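Local coordinates for protein carboxyl esterase NP (Bacillus subtilis, PDB 4CCW) that hydrolyses carboxylic esters, naproxen esters among them, to an alcohol and a carboxylate, at residues S38-Q43 with Y107-L112; Q43-A48 with A85-G90; L59-L64 with I89-K94; S67-P72 with G272-M277; P154-L159 with G219-F224. All coordinates share one frame; numbering follows the deposited sequence.

Contact 1: residues S38-Q43 with Y107-L112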
# COMPACT_ATOMS: atom_id res chain seq x y z
N SER A 38 -0.42 19.29 1.26
CA SER A 38 0.88 19.69 1.79
C SER A 38 1.12 19.01 3.13
O SER A 38 0.26 19.03 4.01
CB SER A 38 0.94 21.21 1.94
OG SER A 38 2.21 21.62 2.40
N THR A 39 2.28 18.37 3.28
CA THR A 39 2.67 17.75 4.55
C THR A 39 4.08 18.23 4.87
O THR A 39 4.73 18.84 4.02
CB THR A 39 2.71 16.20 4.48
OG1 THR A 39 3.84 15.77 3.71
CG2 THR A 39 1.41 15.62 3.89
N ARG A 40 4.56 17.95 6.08
CA ARG A 40 5.89 18.41 6.51
C ARG A 40 6.99 17.72 5.71
O ARG A 40 8.15 18.15 5.72
CB ARG A 40 6.10 18.22 8.02
CG ARG A 40 6.35 16.78 8.46
CD ARG A 40 6.33 16.62 9.97
NE ARG A 40 4.97 16.54 10.49
CZ ARG A 40 4.67 16.44 11.78
NH1 ARG A 40 5.64 16.40 12.70
NH2 ARG A 40 3.40 16.38 12.16
N PHE A 41 6.63 16.63 5.03
CA PHE A 41 7.56 15.91 4.17
C PHE A 41 7.20 15.97 2.69
O PHE A 41 7.70 15.18 1.89
CB PHE A 41 7.76 14.47 4.66
CG PHE A 41 8.35 14.38 6.04
CD1 PHE A 41 9.62 14.89 6.31
CD2 PHE A 41 7.63 13.79 7.08
CE1 PHE A 41 10.15 14.82 7.59
CE2 PHE A 41 8.16 13.72 8.35
CZ PHE A 41 9.42 14.23 8.61
N GLY A 42 6.34 16.93 2.33
CA GLY A 42 6.14 17.25 0.92
C GLY A 42 4.74 17.03 0.40
O GLY A 42 3.87 16.53 1.12
N GLN A 43 4.54 17.43 -0.85
CA GLN A 43 3.21 17.37 -1.47
C GLN A 43 2.81 15.94 -1.77
O GLN A 43 3.51 15.21 -2.48
CB GLN A 43 3.17 18.22 -2.75
CG GLN A 43 3.51 19.69 -2.54
CD GLN A 43 2.39 20.49 -1.90
OE1 GLN A 43 1.26 20.03 -1.81
NE2 GLN A 43 2.71 21.70 -1.46
N TYR A 107 7.60 8.76 8.88
CA TYR A 107 6.48 8.26 8.10
C TYR A 107 5.13 8.34 8.84
O TYR A 107 4.12 8.68 8.22
CB TYR A 107 6.76 6.83 7.61
CG TYR A 107 7.77 6.74 6.46
CD1 TYR A 107 7.56 7.43 5.26
CD2 TYR A 107 8.90 5.93 6.56
CE1 TYR A 107 8.46 7.32 4.20
CE2 TYR A 107 9.80 5.81 5.51
CZ TYR A 107 9.58 6.50 4.33
OH TYR A 107 10.49 6.38 3.29
N ALA A 108 5.10 8.04 10.14
CA ALA A 108 3.86 8.19 10.91
C ALA A 108 3.42 9.66 10.98
O ALA A 108 2.22 9.96 10.87
CB ALA A 108 3.99 7.59 12.30
N ASN A 109 4.37 10.56 11.18
CA ASN A 109 4.11 12.01 11.19
C ASN A 109 3.64 12.52 9.82
O ASN A 109 2.86 13.46 9.74
CB ASN A 109 5.33 12.80 11.65
CG ASN A 109 5.56 12.73 13.16
OD1 ASN A 109 4.64 12.45 13.93
ND2 ASN A 109 6.80 12.99 13.58
N TRP A 110 4.15 11.91 8.74
CA TRP A 110 3.70 12.24 7.39
C TRP A 110 2.22 11.93 7.27
O TRP A 110 1.41 12.77 6.86
CB TRP A 110 4.53 11.49 6.33
CG TRP A 110 3.82 11.39 4.99
CD1 TRP A 110 3.61 12.41 4.06
CD2 TRP A 110 3.16 10.21 4.41
NE1 TRP A 110 2.91 11.95 2.97
CE2 TRP A 110 2.60 10.63 3.12
CE3 TRP A 110 3.01 8.88 4.81
CZ2 TRP A 110 1.91 9.76 2.30
CZ3 TRP A 110 2.30 8.01 3.97
CH2 TRP A 110 1.77 8.44 2.75
N LEU A 111 1.85 10.71 7.66
CA LEU A 111 0.47 10.27 7.58
C LEU A 111 -0.44 11.06 8.53
O LEU A 111 -1.60 11.33 8.20
CB LEU A 111 0.38 8.76 7.81
CG LEU A 111 -0.90 8.02 7.41
CD1 LEU A 111 -1.37 8.36 6.00
CD2 LEU A 111 -0.67 6.52 7.55
N LEU A 112 0.09 11.41 9.70
CA LEU A 112 -0.61 12.32 10.63
C LEU A 112 -1.07 13.57 9.89
O LEU A 112 -2.25 13.91 9.91
CB LEU A 112 0.29 12.68 11.82
CG LEU A 112 -0.22 13.75 12.81
CD1 LEU A 112 -1.51 13.32 13.50
CD2 LEU A 112 0.84 14.08 13.86
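The guanidinium of Arg40 lies over Asn109, with CZ 3.7 Å from Asn109 CB, which sits above the centre of one face. The guanidinium and the Asn109 amide are stacked, their planes 12° apart. This is the tip of a beta hairpin, a type I turn from Thr39 to Gly42 between strands 32-39 and 42-49, laid against helix 104-118 of the alpha/beta hydrolase fold. The Phe41 ring has Arg40 CG over one face and meets the helix at its edge, where CD2 approaches Trp110 CB at 3.9 Å. The indole of Trp110 in turn presents an edge to Thr39, whose OG1 lies in the ring plane 3.4 Å from Trp110 CD1. Arginine suits the exposed corner because its long chain reaches along the helix to a salt bridge with Asp113, while its NH2 passes Leu112 CD2. Gly42 has a backbone conformation in which a CB would strike the preceding carbonyl. Thr39 holds the turn from inside: with OG1 between the backbone N and carbonyl carbon (chi1 73°), it accepts from Phe41 N at 3.2 Å, an ST turn. An alanine at Thr39 would probably deprive Phe41 N of this acceptor and open a gap beside the indole, whose NE1 is held separately by Thr44. Thr39 OG1 also donates to Gly42 O at 2.7 Å, in the carbonyl plane and on a lone pair.

Contact 2: residues Q43-A48 with A85-G90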
# COMPACT_ATOMS: atom_id res chain seq x y z
N GLN A 43 4.54 17.43 -0.85
CA GLN A 43 3.21 17.37 -1.47
C GLN A 43 2.81 15.94 -1.77
O GLN A 43 3.51 15.21 -2.48
CB GLN A 43 3.17 18.22 -2.75
CG GLN A 43 3.51 19.69 -2.54
CD GLN A 43 2.39 20.49 -1.90
OE1 GLN A 43 1.26 20.03 -1.81
NE2 GLN A 43 2.71 21.70 -1.46
N THR A 44 1.64 15.56 -1.24
CA THR A 44 1.18 14.19 -1.25
C THR A 44 -0.07 14.07 -2.13
O THR A 44 -1.05 14.77 -1.93
CB THR A 44 0.87 13.73 0.19
OG1 THR A 44 2.08 13.79 0.94
CG2 THR A 44 0.34 12.32 0.23
N HIS A 45 0.01 13.18 -3.12
CA HIS A 45 -1.07 13.00 -4.08
C HIS A 45 -2.14 12.11 -3.52
O HIS A 45 -1.86 11.07 -2.91
CB HIS A 45 -0.49 12.47 -5.39
CG HIS A 45 -1.47 12.48 -6.54
ND1 HIS A 45 -2.17 11.39 -6.90
CD2 HIS A 45 -1.87 13.50 -7.39
CE1 HIS A 45 -2.98 11.70 -7.94
NE2 HIS A 45 -2.79 12.99 -8.23
N VAL A 46 -3.39 12.53 -3.71
CA VAL A 46 -4.55 11.80 -3.19
C VAL A 46 -5.62 11.71 -4.27
O VAL A 46 -5.87 12.67 -5.02
CB VAL A 46 -5.15 12.49 -1.93
CG1 VAL A 46 -6.31 11.68 -1.35
CG2 VAL A 46 -4.10 12.70 -0.86
N ILE A 47 -6.25 10.54 -4.35
CA ILE A 47 -7.43 10.32 -5.18
C ILE A 47 -8.63 10.06 -4.26
O ILE A 47 -8.64 9.09 -3.49
CB ILE A 47 -7.23 9.13 -6.14
CG1 ILE A 47 -5.93 9.30 -6.93
CG2 ILE A 47 -8.41 9.00 -7.08
CD1 ILE A 47 -5.36 8.01 -7.46
N ALA A 48 -9.65 10.93 -4.33
CA ALA A 48 -10.85 10.78 -3.51
C ALA A 48 -12.03 10.28 -4.32
O ALA A 48 -12.26 10.74 -5.44
CB ALA A 48 -11.20 12.09 -2.81
N ALA A 85 -7.35 7.45 -1.59
CA ALA A 85 -6.18 6.67 -1.98
C ALA A 85 -4.94 7.55 -1.99
O ALA A 85 -4.79 8.43 -2.85
CB ALA A 85 -6.39 6.00 -3.33
N VAL A 86 -4.05 7.32 -1.04
CA VAL A 86 -2.90 8.19 -0.78
C VAL A 86 -1.61 7.61 -1.37
O VAL A 86 -1.25 6.46 -1.07
CB VAL A 86 -2.71 8.37 0.74
CG1 VAL A 86 -1.47 9.20 1.02
CG2 VAL A 86 -3.97 9.00 1.36
N ASP A 87 -0.90 8.40 -2.17
CA ASP A 87 0.40 7.97 -2.71
C ASP A 87 1.46 8.12 -1.62
O ASP A 87 1.69 9.21 -1.12
CB ASP A 87 0.81 8.76 -3.95
CG ASP A 87 0.21 8.22 -5.25
OD1 ASP A 87 -0.40 7.14 -5.25
OD2 ASP A 87 0.35 8.91 -6.29
N ILE A 88 2.08 7.00 -1.25
CA ILE A 88 3.08 6.97 -0.18
C ILE A 88 4.30 7.82 -0.53
O ILE A 88 4.93 7.64 -1.58
CB ILE A 88 3.51 5.52 0.19
CG1 ILE A 88 2.31 4.73 0.71
CG2 ILE A 88 4.63 5.52 1.22
CD1 ILE A 88 2.54 3.23 0.70
N ILE A 89 4.61 8.74 0.37
CA ILE A 89 5.71 9.66 0.18
C ILE A 89 7.05 8.93 0.06
O ILE A 89 7.36 8.05 0.87
CB ILE A 89 5.75 10.73 1.31
CG1 ILE A 89 6.61 11.93 0.89
CG2 ILE A 89 6.21 10.12 2.63
CD1 ILE A 89 5.84 12.99 0.14
N GLY A 90 7.82 9.29 -0.97
CA GLY A 90 9.11 8.66 -1.25
C GLY A 90 9.08 7.47 -2.20
O GLY A 90 10.13 7.06 -2.72
O HOH W 1 -2.70 9.35 -4.90
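Val46 and Val86 face each other as a non-hydrogen-bonded pair where strand 42-49 runs antiparallel to strand 82-86 in the central sheet of the alpha/beta hydrolase fold. Three backbone hydrogen bonds join the strands. Ile47 and Ala85 form the hydrogen-bonded pair, with Ile47 N giving to Ala85 O at 3.0 Å and Ala85 N giving back to Ile47 O. Just past strand 82-86, Asp87 N reaches His45 O at 2.9 Å in an almost straight bond (177°). A CA-H...O contact from Val46 CA to Ala85 O adds to these.

Apolar contacts divide between the two faces of the sheet. On the valine face, Thr44 CG2 meets Val86 CG1 at 3.7 Å; CG2 stands anti to the backbone N, which presents the methyl here while the hydroxyl turns to Trp110. The Ile89 side chain crosses that of Thr44 at about a right angle, its CD1 nearest OG1. On the other face Ile47 CB rests 4.3 Å from Ala85 CB, a small partner that lets the branched residue sit close.

Polar groups are buried but well supplied. The Asp87 carboxylate lies beside the His45 ring, the planes 30° apart, yet its bonds go elsewhere: OD1 to Ser67, OD2 to Tyr21 and the backbone N of Lys94. His45 ND1 instead pairs with a water at 2.9 Å, and that water donates to Ala85 O at 3.1 Å.

Contact 3: residues L59-L64 with I89-K94. With VKC ((2-hydroxyethoxy)acetic acid), chain B.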
# COMPACT_ATOMS: atom_id res chain seq x y z
N LEU A 59 -6.60 4.41 1.88
CA LEU A 59 -5.92 3.32 1.18
C LEU A 59 -4.45 3.65 0.97
O LEU A 59 -4.09 4.76 0.56
CB LEU A 59 -6.58 3.06 -0.18
CG LEU A 59 -8.11 2.94 -0.25
CD1 LEU A 59 -8.58 2.78 -1.68
CD2 LEU A 59 -8.61 1.79 0.61
N LEU A 60 -3.60 2.67 1.26
CA LEU A 60 -2.17 2.81 1.10
C LEU A 60 -1.68 1.62 0.27
O LEU A 60 -1.70 0.48 0.72
CB LEU A 60 -1.46 2.88 2.47
CG LEU A 60 -1.68 4.15 3.32
CD1 LEU A 60 -1.13 3.93 4.72
CD2 LEU A 60 -1.06 5.39 2.68
N HIS A 61 -1.28 1.93 -0.96
CA HIS A 61 -0.91 0.96 -2.01
C HIS A 61 0.35 0.16 -1.72
O HIS A 61 1.12 0.49 -0.82
CB HIS A 61 -0.68 1.75 -3.28
CG HIS A 61 0.41 2.79 -3.13
ND1 HIS A 61 1.70 2.49 -3.26
CD2 HIS A 61 0.34 4.15 -2.81
CE1 HIS A 61 2.44 3.60 -3.05
NE2 HIS A 61 1.61 4.62 -2.78
N GLY A 62 0.59 -0.87 -2.54
CA GLY A 62 1.83 -1.67 -2.46
C GLY A 62 3.02 -0.96 -3.08
O GLY A 62 2.84 -0.03 -3.87
N ALA A 63 4.23 -1.38 -2.73
CA ALA A 63 5.45 -0.74 -3.24
C ALA A 63 5.46 -0.67 -4.77
O ALA A 63 5.14 -1.64 -5.43
CB ALA A 63 6.71 -1.45 -2.75
N LEU A 64 5.81 0.51 -5.29
CA LEU A 64 6.07 0.74 -6.72
C LEU A 64 4.82 0.77 -7.61
O LEU A 64 4.92 1.04 -8.81
CB LEU A 64 7.09 -0.26 -7.28
CG LEU A 64 8.42 -0.48 -6.54
CD1 LEU A 64 9.24 -1.48 -7.34
CD2 LEU A 64 9.19 0.82 -6.32
N ILE A 89 4.61 8.74 0.37
CA ILE A 89 5.71 9.66 0.18
C ILE A 89 7.05 8.93 0.06
O ILE A 89 7.36 8.05 0.87
CB ILE A 89 5.75 10.73 1.31
CG1 ILE A 89 6.61 11.93 0.89
CG2 ILE A 89 6.21 10.12 2.63
CD1 ILE A 89 5.84 12.99 0.14
N GLY A 90 7.82 9.29 -0.97
CA GLY A 90 9.11 8.66 -1.25
C GLY A 90 9.08 7.47 -2.20
O GLY A 90 10.13 7.06 -2.72
N ASP A 91 7.90 6.90 -2.42
CA ASP A 91 7.75 5.73 -3.30
C ASP A 91 7.47 6.19 -4.74
O ASP A 91 7.20 7.37 -4.98
CB ASP A 91 6.62 4.80 -2.78
CG ASP A 91 6.63 3.43 -3.43
OD1 ASP A 91 7.69 2.96 -3.89
OD2 ASP A 91 5.56 2.78 -3.48
N LYS A 92 7.58 5.27 -5.70
CA LYS A 92 7.41 5.60 -7.12
C LYS A 92 5.94 5.87 -7.46
O LYS A 92 5.15 4.94 -7.68
CB LYS A 92 8.01 4.48 -7.99
CG LYS A 92 8.25 4.85 -9.46
CD LYS A 92 9.37 5.87 -9.65
CE LYS A 92 10.70 5.40 -9.08
NZ LYS A 92 11.26 4.22 -9.79
N ASN A 93 5.59 7.15 -7.48
CA ASN A 93 4.21 7.63 -7.64
C ASN A 93 4.21 9.16 -7.78
O ASN A 93 5.25 9.75 -8.07
CB ASN A 93 3.33 7.18 -6.45
CG ASN A 93 3.89 7.61 -5.10
OD1 ASN A 93 4.34 8.74 -4.92
ND2 ASN A 93 3.86 6.68 -4.13
N LYS A 94 3.06 9.79 -7.54
CA LYS A 94 2.91 11.23 -7.77
C LYS A 94 3.21 12.11 -6.54
O LYS A 94 3.25 13.34 -6.66
CB LYS A 94 1.51 11.54 -8.30
CG LYS A 94 1.29 11.28 -9.79
CD LYS A 94 0.02 11.98 -10.24
CE LYS A 94 -0.19 11.90 -11.74
NZ LYS A 94 -1.30 12.80 -12.20
C VKC B . 6.08 -4.75 -4.78
O VKC B . 6.22 -5.42 -3.73
CA VKC B . 7.32 -4.15 -5.42
CD VKC B . 10.50 -3.02 -4.20
CG VKC B . 9.65 -4.07 -4.92
OAD VKC B . 8.32 -3.99 -4.42
OE1 VKC B . 11.49 -2.48 -5.09
OXT VKC B . 4.97 -4.56 -5.31
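The wall of the ligand pocket is braced here from behind: Ala63 and Leu64 of the loop after strand 56-60 touch bound (2-hydroxyethoxy)acetic acid, while Asp91, in 89-94, grips the same loop. Asp91 OD2 accepts from Leu64 N at 2.9 Å through its syn lone pair. With CG anti to the backbone N (chi1 -166°), the carboxylate extends across to the loop, and its OD1 takes a weak bond from Lys92 N. An aspartate suits this place because one carboxylate can serve a backbone N-H on each segment.

The His61 ring slides past Asp91 nearly coplanar with the carboxylate, CE1 edge-on to Asp91 OD2 at 3.3 Å. The ring is fixed at both nitrogens. ND1 donates to Gly62 O at 2.8 Å, exactly in the ring plane, and NE2 bonds with Ile88 N. The Asn93 amide stands across the ring, the planes 81° apart, and is itself tied to Ile88 O and Ser95 N.

Leu64 divides its two methyls. CD2 lies 3.6 Å from Asp91 OD1, whereas CD1 faces the ligand, 3.3 Å from its OE1. Ala63 CB, small enough to admit the ligand closely, is 3.4 Å from the ether oxygen OAD. Ala63 N bonds with Ser129 OG at the presumed nucleophile elbow, which is consistent with the His-Gly oxyanion-hole loop of alpha/beta hydrolases.

Contact 4: residues S67-P72 with G272-M277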
# COMPACT_ATOMS: atom_id res chain seq x y z
N SER A 67 -1.28 4.58 -6.07
CA SER A 67 -2.69 4.51 -5.73
C SER A 67 -3.59 4.01 -6.85
O SER A 67 -4.73 3.61 -6.61
CB SER A 67 -3.17 5.88 -5.28
OG SER A 67 -2.62 6.20 -4.02
N THR A 68 -3.08 4.02 -8.09
CA THR A 68 -3.88 3.58 -9.23
C THR A 68 -4.22 2.09 -9.16
O THR A 68 -5.11 1.64 -9.89
CB THR A 68 -3.17 3.85 -10.57
OG1 THR A 68 -1.96 3.08 -10.62
CG2 THR A 68 -2.87 5.33 -10.75
N MET A 69 -3.52 1.33 -8.30
CA MET A 69 -3.72 -0.12 -8.18
C MET A 69 -5.08 -0.52 -7.64
O MET A 69 -5.48 -1.67 -7.77
CB MET A 69 -2.63 -0.79 -7.32
CG MET A 69 -2.70 -0.48 -5.84
SD MET A 69 -1.68 -1.62 -4.88
CE MET A 69 -2.76 -3.04 -4.69
N TRP A 70 -5.79 0.43 -7.03
CA TRP A 70 -7.08 0.13 -6.38
C TRP A 70 -8.28 0.05 -7.30
O TRP A 70 -9.42 -0.05 -6.83
CB TRP A 70 -7.35 1.14 -5.26
CG TRP A 70 -6.31 1.13 -4.17
CD1 TRP A 70 -5.45 2.16 -3.80
CD2 TRP A 70 -6.00 0.03 -3.24
NE1 TRP A 70 -4.63 1.77 -2.76
CE2 TRP A 70 -4.93 0.51 -2.37
CE3 TRP A 70 -6.50 -1.26 -3.05
CZ2 TRP A 70 -4.38 -0.28 -1.36
CZ3 TRP A 70 -5.94 -2.05 -2.04
CH2 TRP A 70 -4.90 -1.57 -1.21
N TYR A 71 -8.04 0.04 -8.62
CA TYR A 71 -9.15 0.03 -9.59
C TYR A 71 -10.15 -1.15 -9.46
O TYR A 71 -11.33 -0.96 -9.78
CB TYR A 71 -8.67 0.22 -11.04
CG TYR A 71 -7.86 -0.92 -11.61
CD1 TYR A 71 -8.48 -2.02 -12.19
CD2 TYR A 71 -6.46 -0.90 -11.57
CE1 TYR A 71 -7.74 -3.08 -12.70
CE2 TYR A 71 -5.71 -1.94 -12.09
CZ TYR A 71 -6.35 -3.03 -12.64
OH TYR A 71 -5.61 -4.07 -13.15
N PRO A 72 -9.70 -2.34 -8.99
CA PRO A 72 -10.64 -3.46 -8.88
C PRO A 72 -11.50 -3.43 -7.61
O PRO A 72 -12.39 -4.26 -7.45
CB PRO A 72 -9.73 -4.69 -8.81
CG PRO A 72 -8.35 -4.22 -9.11
CD PRO A 72 -8.32 -2.78 -8.74
N GLY A 272 -2.07 -14.64 -4.26
CA GLY A 272 -0.74 -14.52 -3.71
C GLY A 272 -0.60 -13.15 -3.09
O GLY A 272 -1.49 -12.68 -2.38
N HIS A 273 0.54 -12.52 -3.36
CA HIS A 273 0.85 -11.22 -2.79
C HIS A 273 -0.15 -10.14 -3.13
O HIS A 273 -0.61 -9.42 -2.25
CB HIS A 273 2.26 -10.81 -3.23
CG HIS A 273 2.81 -9.62 -2.51
ND1 HIS A 273 2.98 -9.59 -1.17
CD2 HIS A 273 3.24 -8.38 -2.98
CE1 HIS A 273 3.49 -8.39 -0.81
NE2 HIS A 273 3.65 -7.66 -1.92
N VAL A 274 -0.47 -9.99 -4.41
CA VAL A 274 -1.31 -8.87 -4.83
C VAL A 274 -2.77 -9.33 -4.81
O VAL A 274 -3.49 -9.30 -5.83
CB VAL A 274 -0.85 -8.30 -6.19
CG1 VAL A 274 -1.45 -6.91 -6.40
CG2 VAL A 274 0.67 -8.20 -6.22
N LEU A 275 -3.20 -9.77 -3.63
CA LEU A 275 -4.47 -10.47 -3.50
C LEU A 275 -5.72 -9.61 -3.81
O LEU A 275 -6.75 -10.14 -4.23
CB LEU A 275 -4.55 -11.16 -2.12
CG LEU A 275 -4.36 -10.38 -0.83
CD1 LEU A 275 -5.64 -9.66 -0.46
CD2 LEU A 275 -3.99 -11.32 0.31
N SER A 276 -5.60 -8.30 -3.61
CA SER A 276 -6.67 -7.35 -3.94
C SER A 276 -6.98 -7.31 -5.45
O SER A 276 -8.11 -6.98 -5.85
CB SER A 276 -6.29 -5.95 -3.43
OG SER A 276 -5.07 -5.51 -4.02
N MET A 277 -5.99 -7.65 -6.26
CA MET A 277 -6.10 -7.62 -7.73
C MET A 277 -6.43 -8.99 -8.29
O MET A 277 -7.10 -9.10 -9.33
CB MET A 277 -4.81 -7.04 -8.37
CG MET A 277 -4.45 -5.65 -7.85
SD MET A 277 -3.09 -4.77 -8.63
CE MET A 277 -3.92 -4.09 -10.06
O HOH W 2 -6.00 -3.76 -5.87
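Met277 pushes its flexible side chain into a hollow formed by Met69, Tyr71 and Pro72, joining the loop of His273, probably the active-site histidine of this alpha/beta hydrolase, and the helix after it to the 3-10 segment 67-70 and beyond. The bend at chi3 (82°) brings CE up to the Tyr71 ring, 3.5 Å from CE2, the two side chains crossing at about a right angle. Met277 SD lies 4.2 Å from Met69 CB, and CG rests on Pro72 CG at 4.3 Å. An alanine at Met277 would probably open a gap beside Met69, Tyr71 and Pro72 and leave the tyrosine ring without its methyl neighbour, though Tyr71 OH keeps its bond to His193 N.

Met69 makes the reverse bump. Its own chain, also bent at chi3, brings CE to Ser276 OG at 3.4 Å and near Val274 CG1. Val274, at the N-cap position of helix 275-278, is the centre of an inverse gamma turn. It follows His273, whose ND1 bonds with Glu244. Ser276 is small enough to sit beside the Trp70 ring, CZ3 being 4.1 Å from OG. That hydroxyl donates to a water at 2.7 Å, which donates in turn to Met69 O at 2.9 Å.

Contact 5: residues P154-L159 with G219-F224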
# COMPACT_ATOMS: atom_id res chain seq x y z
N PRO A 154 1.34 -7.65 4.05
CA PRO A 154 2.22 -6.54 4.46
C PRO A 154 3.70 -6.75 4.14
O PRO A 154 4.20 -7.87 4.27
CB PRO A 154 2.05 -6.48 5.97
CG PRO A 154 1.62 -7.88 6.36
CD PRO A 154 0.73 -8.30 5.22
N ALA A 155 4.40 -5.68 3.78
CA ALA A 155 5.85 -5.76 3.63
C ALA A 155 6.41 -6.03 5.02
O ALA A 155 6.15 -5.27 5.96
CB ALA A 155 6.42 -4.47 3.08
N GLU A 156 7.15 -7.12 5.14
CA GLU A 156 7.67 -7.58 6.43
C GLU A 156 6.59 -7.51 7.52
O GLU A 156 5.60 -8.22 7.39
CB GLU A 156 9.00 -6.88 6.76
CG GLU A 156 10.10 -7.42 5.85
CD GLU A 156 11.51 -7.20 6.40
OE1 GLU A 156 11.70 -6.32 7.27
OE2 GLU A 156 12.41 -7.93 5.97
N THR A 157 6.76 -6.66 8.53
CA THR A 157 5.75 -6.46 9.60
C THR A 157 5.71 -7.62 10.60
O THR A 157 6.04 -7.44 11.78
CB THR A 157 4.34 -6.16 9.01
OG1 THR A 157 4.43 -5.03 8.12
CG2 THR A 157 3.29 -5.85 10.13
N PHE A 158 5.33 -8.82 10.14
CA PHE A 158 5.35 -10.00 11.00
C PHE A 158 6.58 -10.88 10.82
O PHE A 158 7.11 -11.43 11.79
CB PHE A 158 4.05 -10.81 10.84
CG PHE A 158 2.83 -9.99 11.07
CD1 PHE A 158 2.47 -9.58 12.36
CD2 PHE A 158 2.06 -9.56 10.00
CE1 PHE A 158 1.36 -8.78 12.58
CE2 PHE A 158 0.93 -8.79 10.21
CZ PHE A 158 0.59 -8.39 11.50
N LEU A 159 7.05 -11.01 9.59
CA LEU A 159 8.22 -11.83 9.27
C LEU A 159 9.15 -11.03 8.38
O LEU A 159 8.66 -10.16 7.65
CB LEU A 159 7.82 -13.08 8.47
CG LEU A 159 6.98 -14.16 9.13
CD1 LEU A 159 6.82 -15.29 8.13
CD2 LEU A 159 7.66 -14.65 10.41
N GLY A 219 14.22 2.53 9.92
CA GLY A 219 13.29 2.83 8.84
C GLY A 219 12.46 1.63 8.43
O GLY A 219 12.11 0.78 9.27
N PHE A 220 12.11 1.61 7.14
CA PHE A 220 11.40 0.49 6.53
C PHE A 220 12.34 -0.22 5.54
O PHE A 220 13.20 0.43 4.92
CB PHE A 220 10.12 0.96 5.80
CG PHE A 220 9.01 1.44 6.72
CD1 PHE A 220 8.79 0.88 7.98
CD2 PHE A 220 8.15 2.46 6.30
CE1 PHE A 220 7.74 1.32 8.79
CE2 PHE A 220 7.12 2.91 7.10
CZ PHE A 220 6.91 2.33 8.35
N PRO A 221 12.20 -1.54 5.38
CA PRO A 221 11.20 -2.40 6.01
C PRO A 221 11.53 -2.68 7.46
O PRO A 221 12.64 -2.40 7.91
CB PRO A 221 11.30 -3.69 5.19
CG PRO A 221 12.71 -3.71 4.74
CD PRO A 221 13.04 -2.29 4.42
N TYR A 222 10.55 -3.21 8.19
CA TYR A 222 10.69 -3.44 9.62
C TYR A 222 9.83 -4.62 10.05
O TYR A 222 8.76 -4.83 9.49
CB TYR A 222 10.30 -2.17 10.42
CG TYR A 222 10.42 -2.32 11.93
CD1 TYR A 222 11.67 -2.54 12.53
CD2 TYR A 222 9.30 -2.26 12.76
CE1 TYR A 222 11.80 -2.68 13.90
CE2 TYR A 222 9.42 -2.39 14.13
CZ TYR A 222 10.67 -2.61 14.70
OH TYR A 222 10.80 -2.77 16.05
N VAL A 223 10.34 -5.39 11.00
CA VAL A 223 9.58 -6.47 11.64
C VAL A 223 9.32 -6.06 13.08
O VAL A 223 10.26 -5.82 13.84
CB VAL A 223 10.38 -7.79 11.59
CG1 VAL A 223 9.68 -8.88 12.41
CG2 VAL A 223 10.52 -8.24 10.14
N PHE A 224 8.06 -5.95 13.45
CA PHE A 224 7.72 -5.48 14.80
C PHE A 224 8.10 -6.53 15.84
O PHE A 224 7.96 -7.72 15.59
CB PHE A 224 6.23 -5.11 14.88
CG PHE A 224 5.88 -3.93 14.02
CD1 PHE A 224 5.98 -2.63 14.53
CD2 PHE A 224 5.48 -4.12 12.70
CE1 PHE A 224 5.69 -1.53 13.72
CE2 PHE A 224 5.21 -3.02 11.88
CZ PHE A 224 5.29 -1.73 12.40
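Thr157 and Val223 approach to 4.3 Å between CA atoms in a single backbone bridge, Thr157 N giving to Tyr222 O at 2.9 Å and Phe224 N giving to Thr157 O at 3.0 Å. Thr157 itself is the centre of a classic gamma turn closed by Phe158 N on Glu156 O, and its OG1 ties back to Ala155 O from above the carbonyl plane. Its CG2 methyl, anti to the backbone N, lies alongside the Phe224 ring, 3.8 Å from CD2. Tyr222 CD2 sits over the centre of one face of that ring. The Glu156 side chain crosses Pro221 obliquely, OE1 lying 3.4 Å from Pro221 CB, while OE2 bonds with Phe161 N. Val223, branched and compact, wedges CG2 against the carbonyl carbon of Leu159 at 3.6 Å. The two loops are thus pinned together beyond strand 146-152, with Phe158 and Phe224 packed on helices 130-141 and 226-230, and Leu159 and Val223 on helix 249-259.

From the N terminus, contact 1 closes the first long loop, from the hairpin turn at 38-43 to helix 104-118. Contacts 2 and 3 lie within it and both end around 89-90, tying strand 42-49 and the pocket loop after strand 56-60 to the same stretch of chain after strand 82-86. Contact 4 starts inside these loops, at 67-72, but ends at 272-277, and so crosses all three. It links the early part of the fold with the loop bearing His273. Contact 5 follows contacts 1 to 3 in series and falls within the span of contact 4, joining the loop after strand 146-152 to the one before helix 226-230. Contacts 1 and 5 touch through Tyr107 and Phe220.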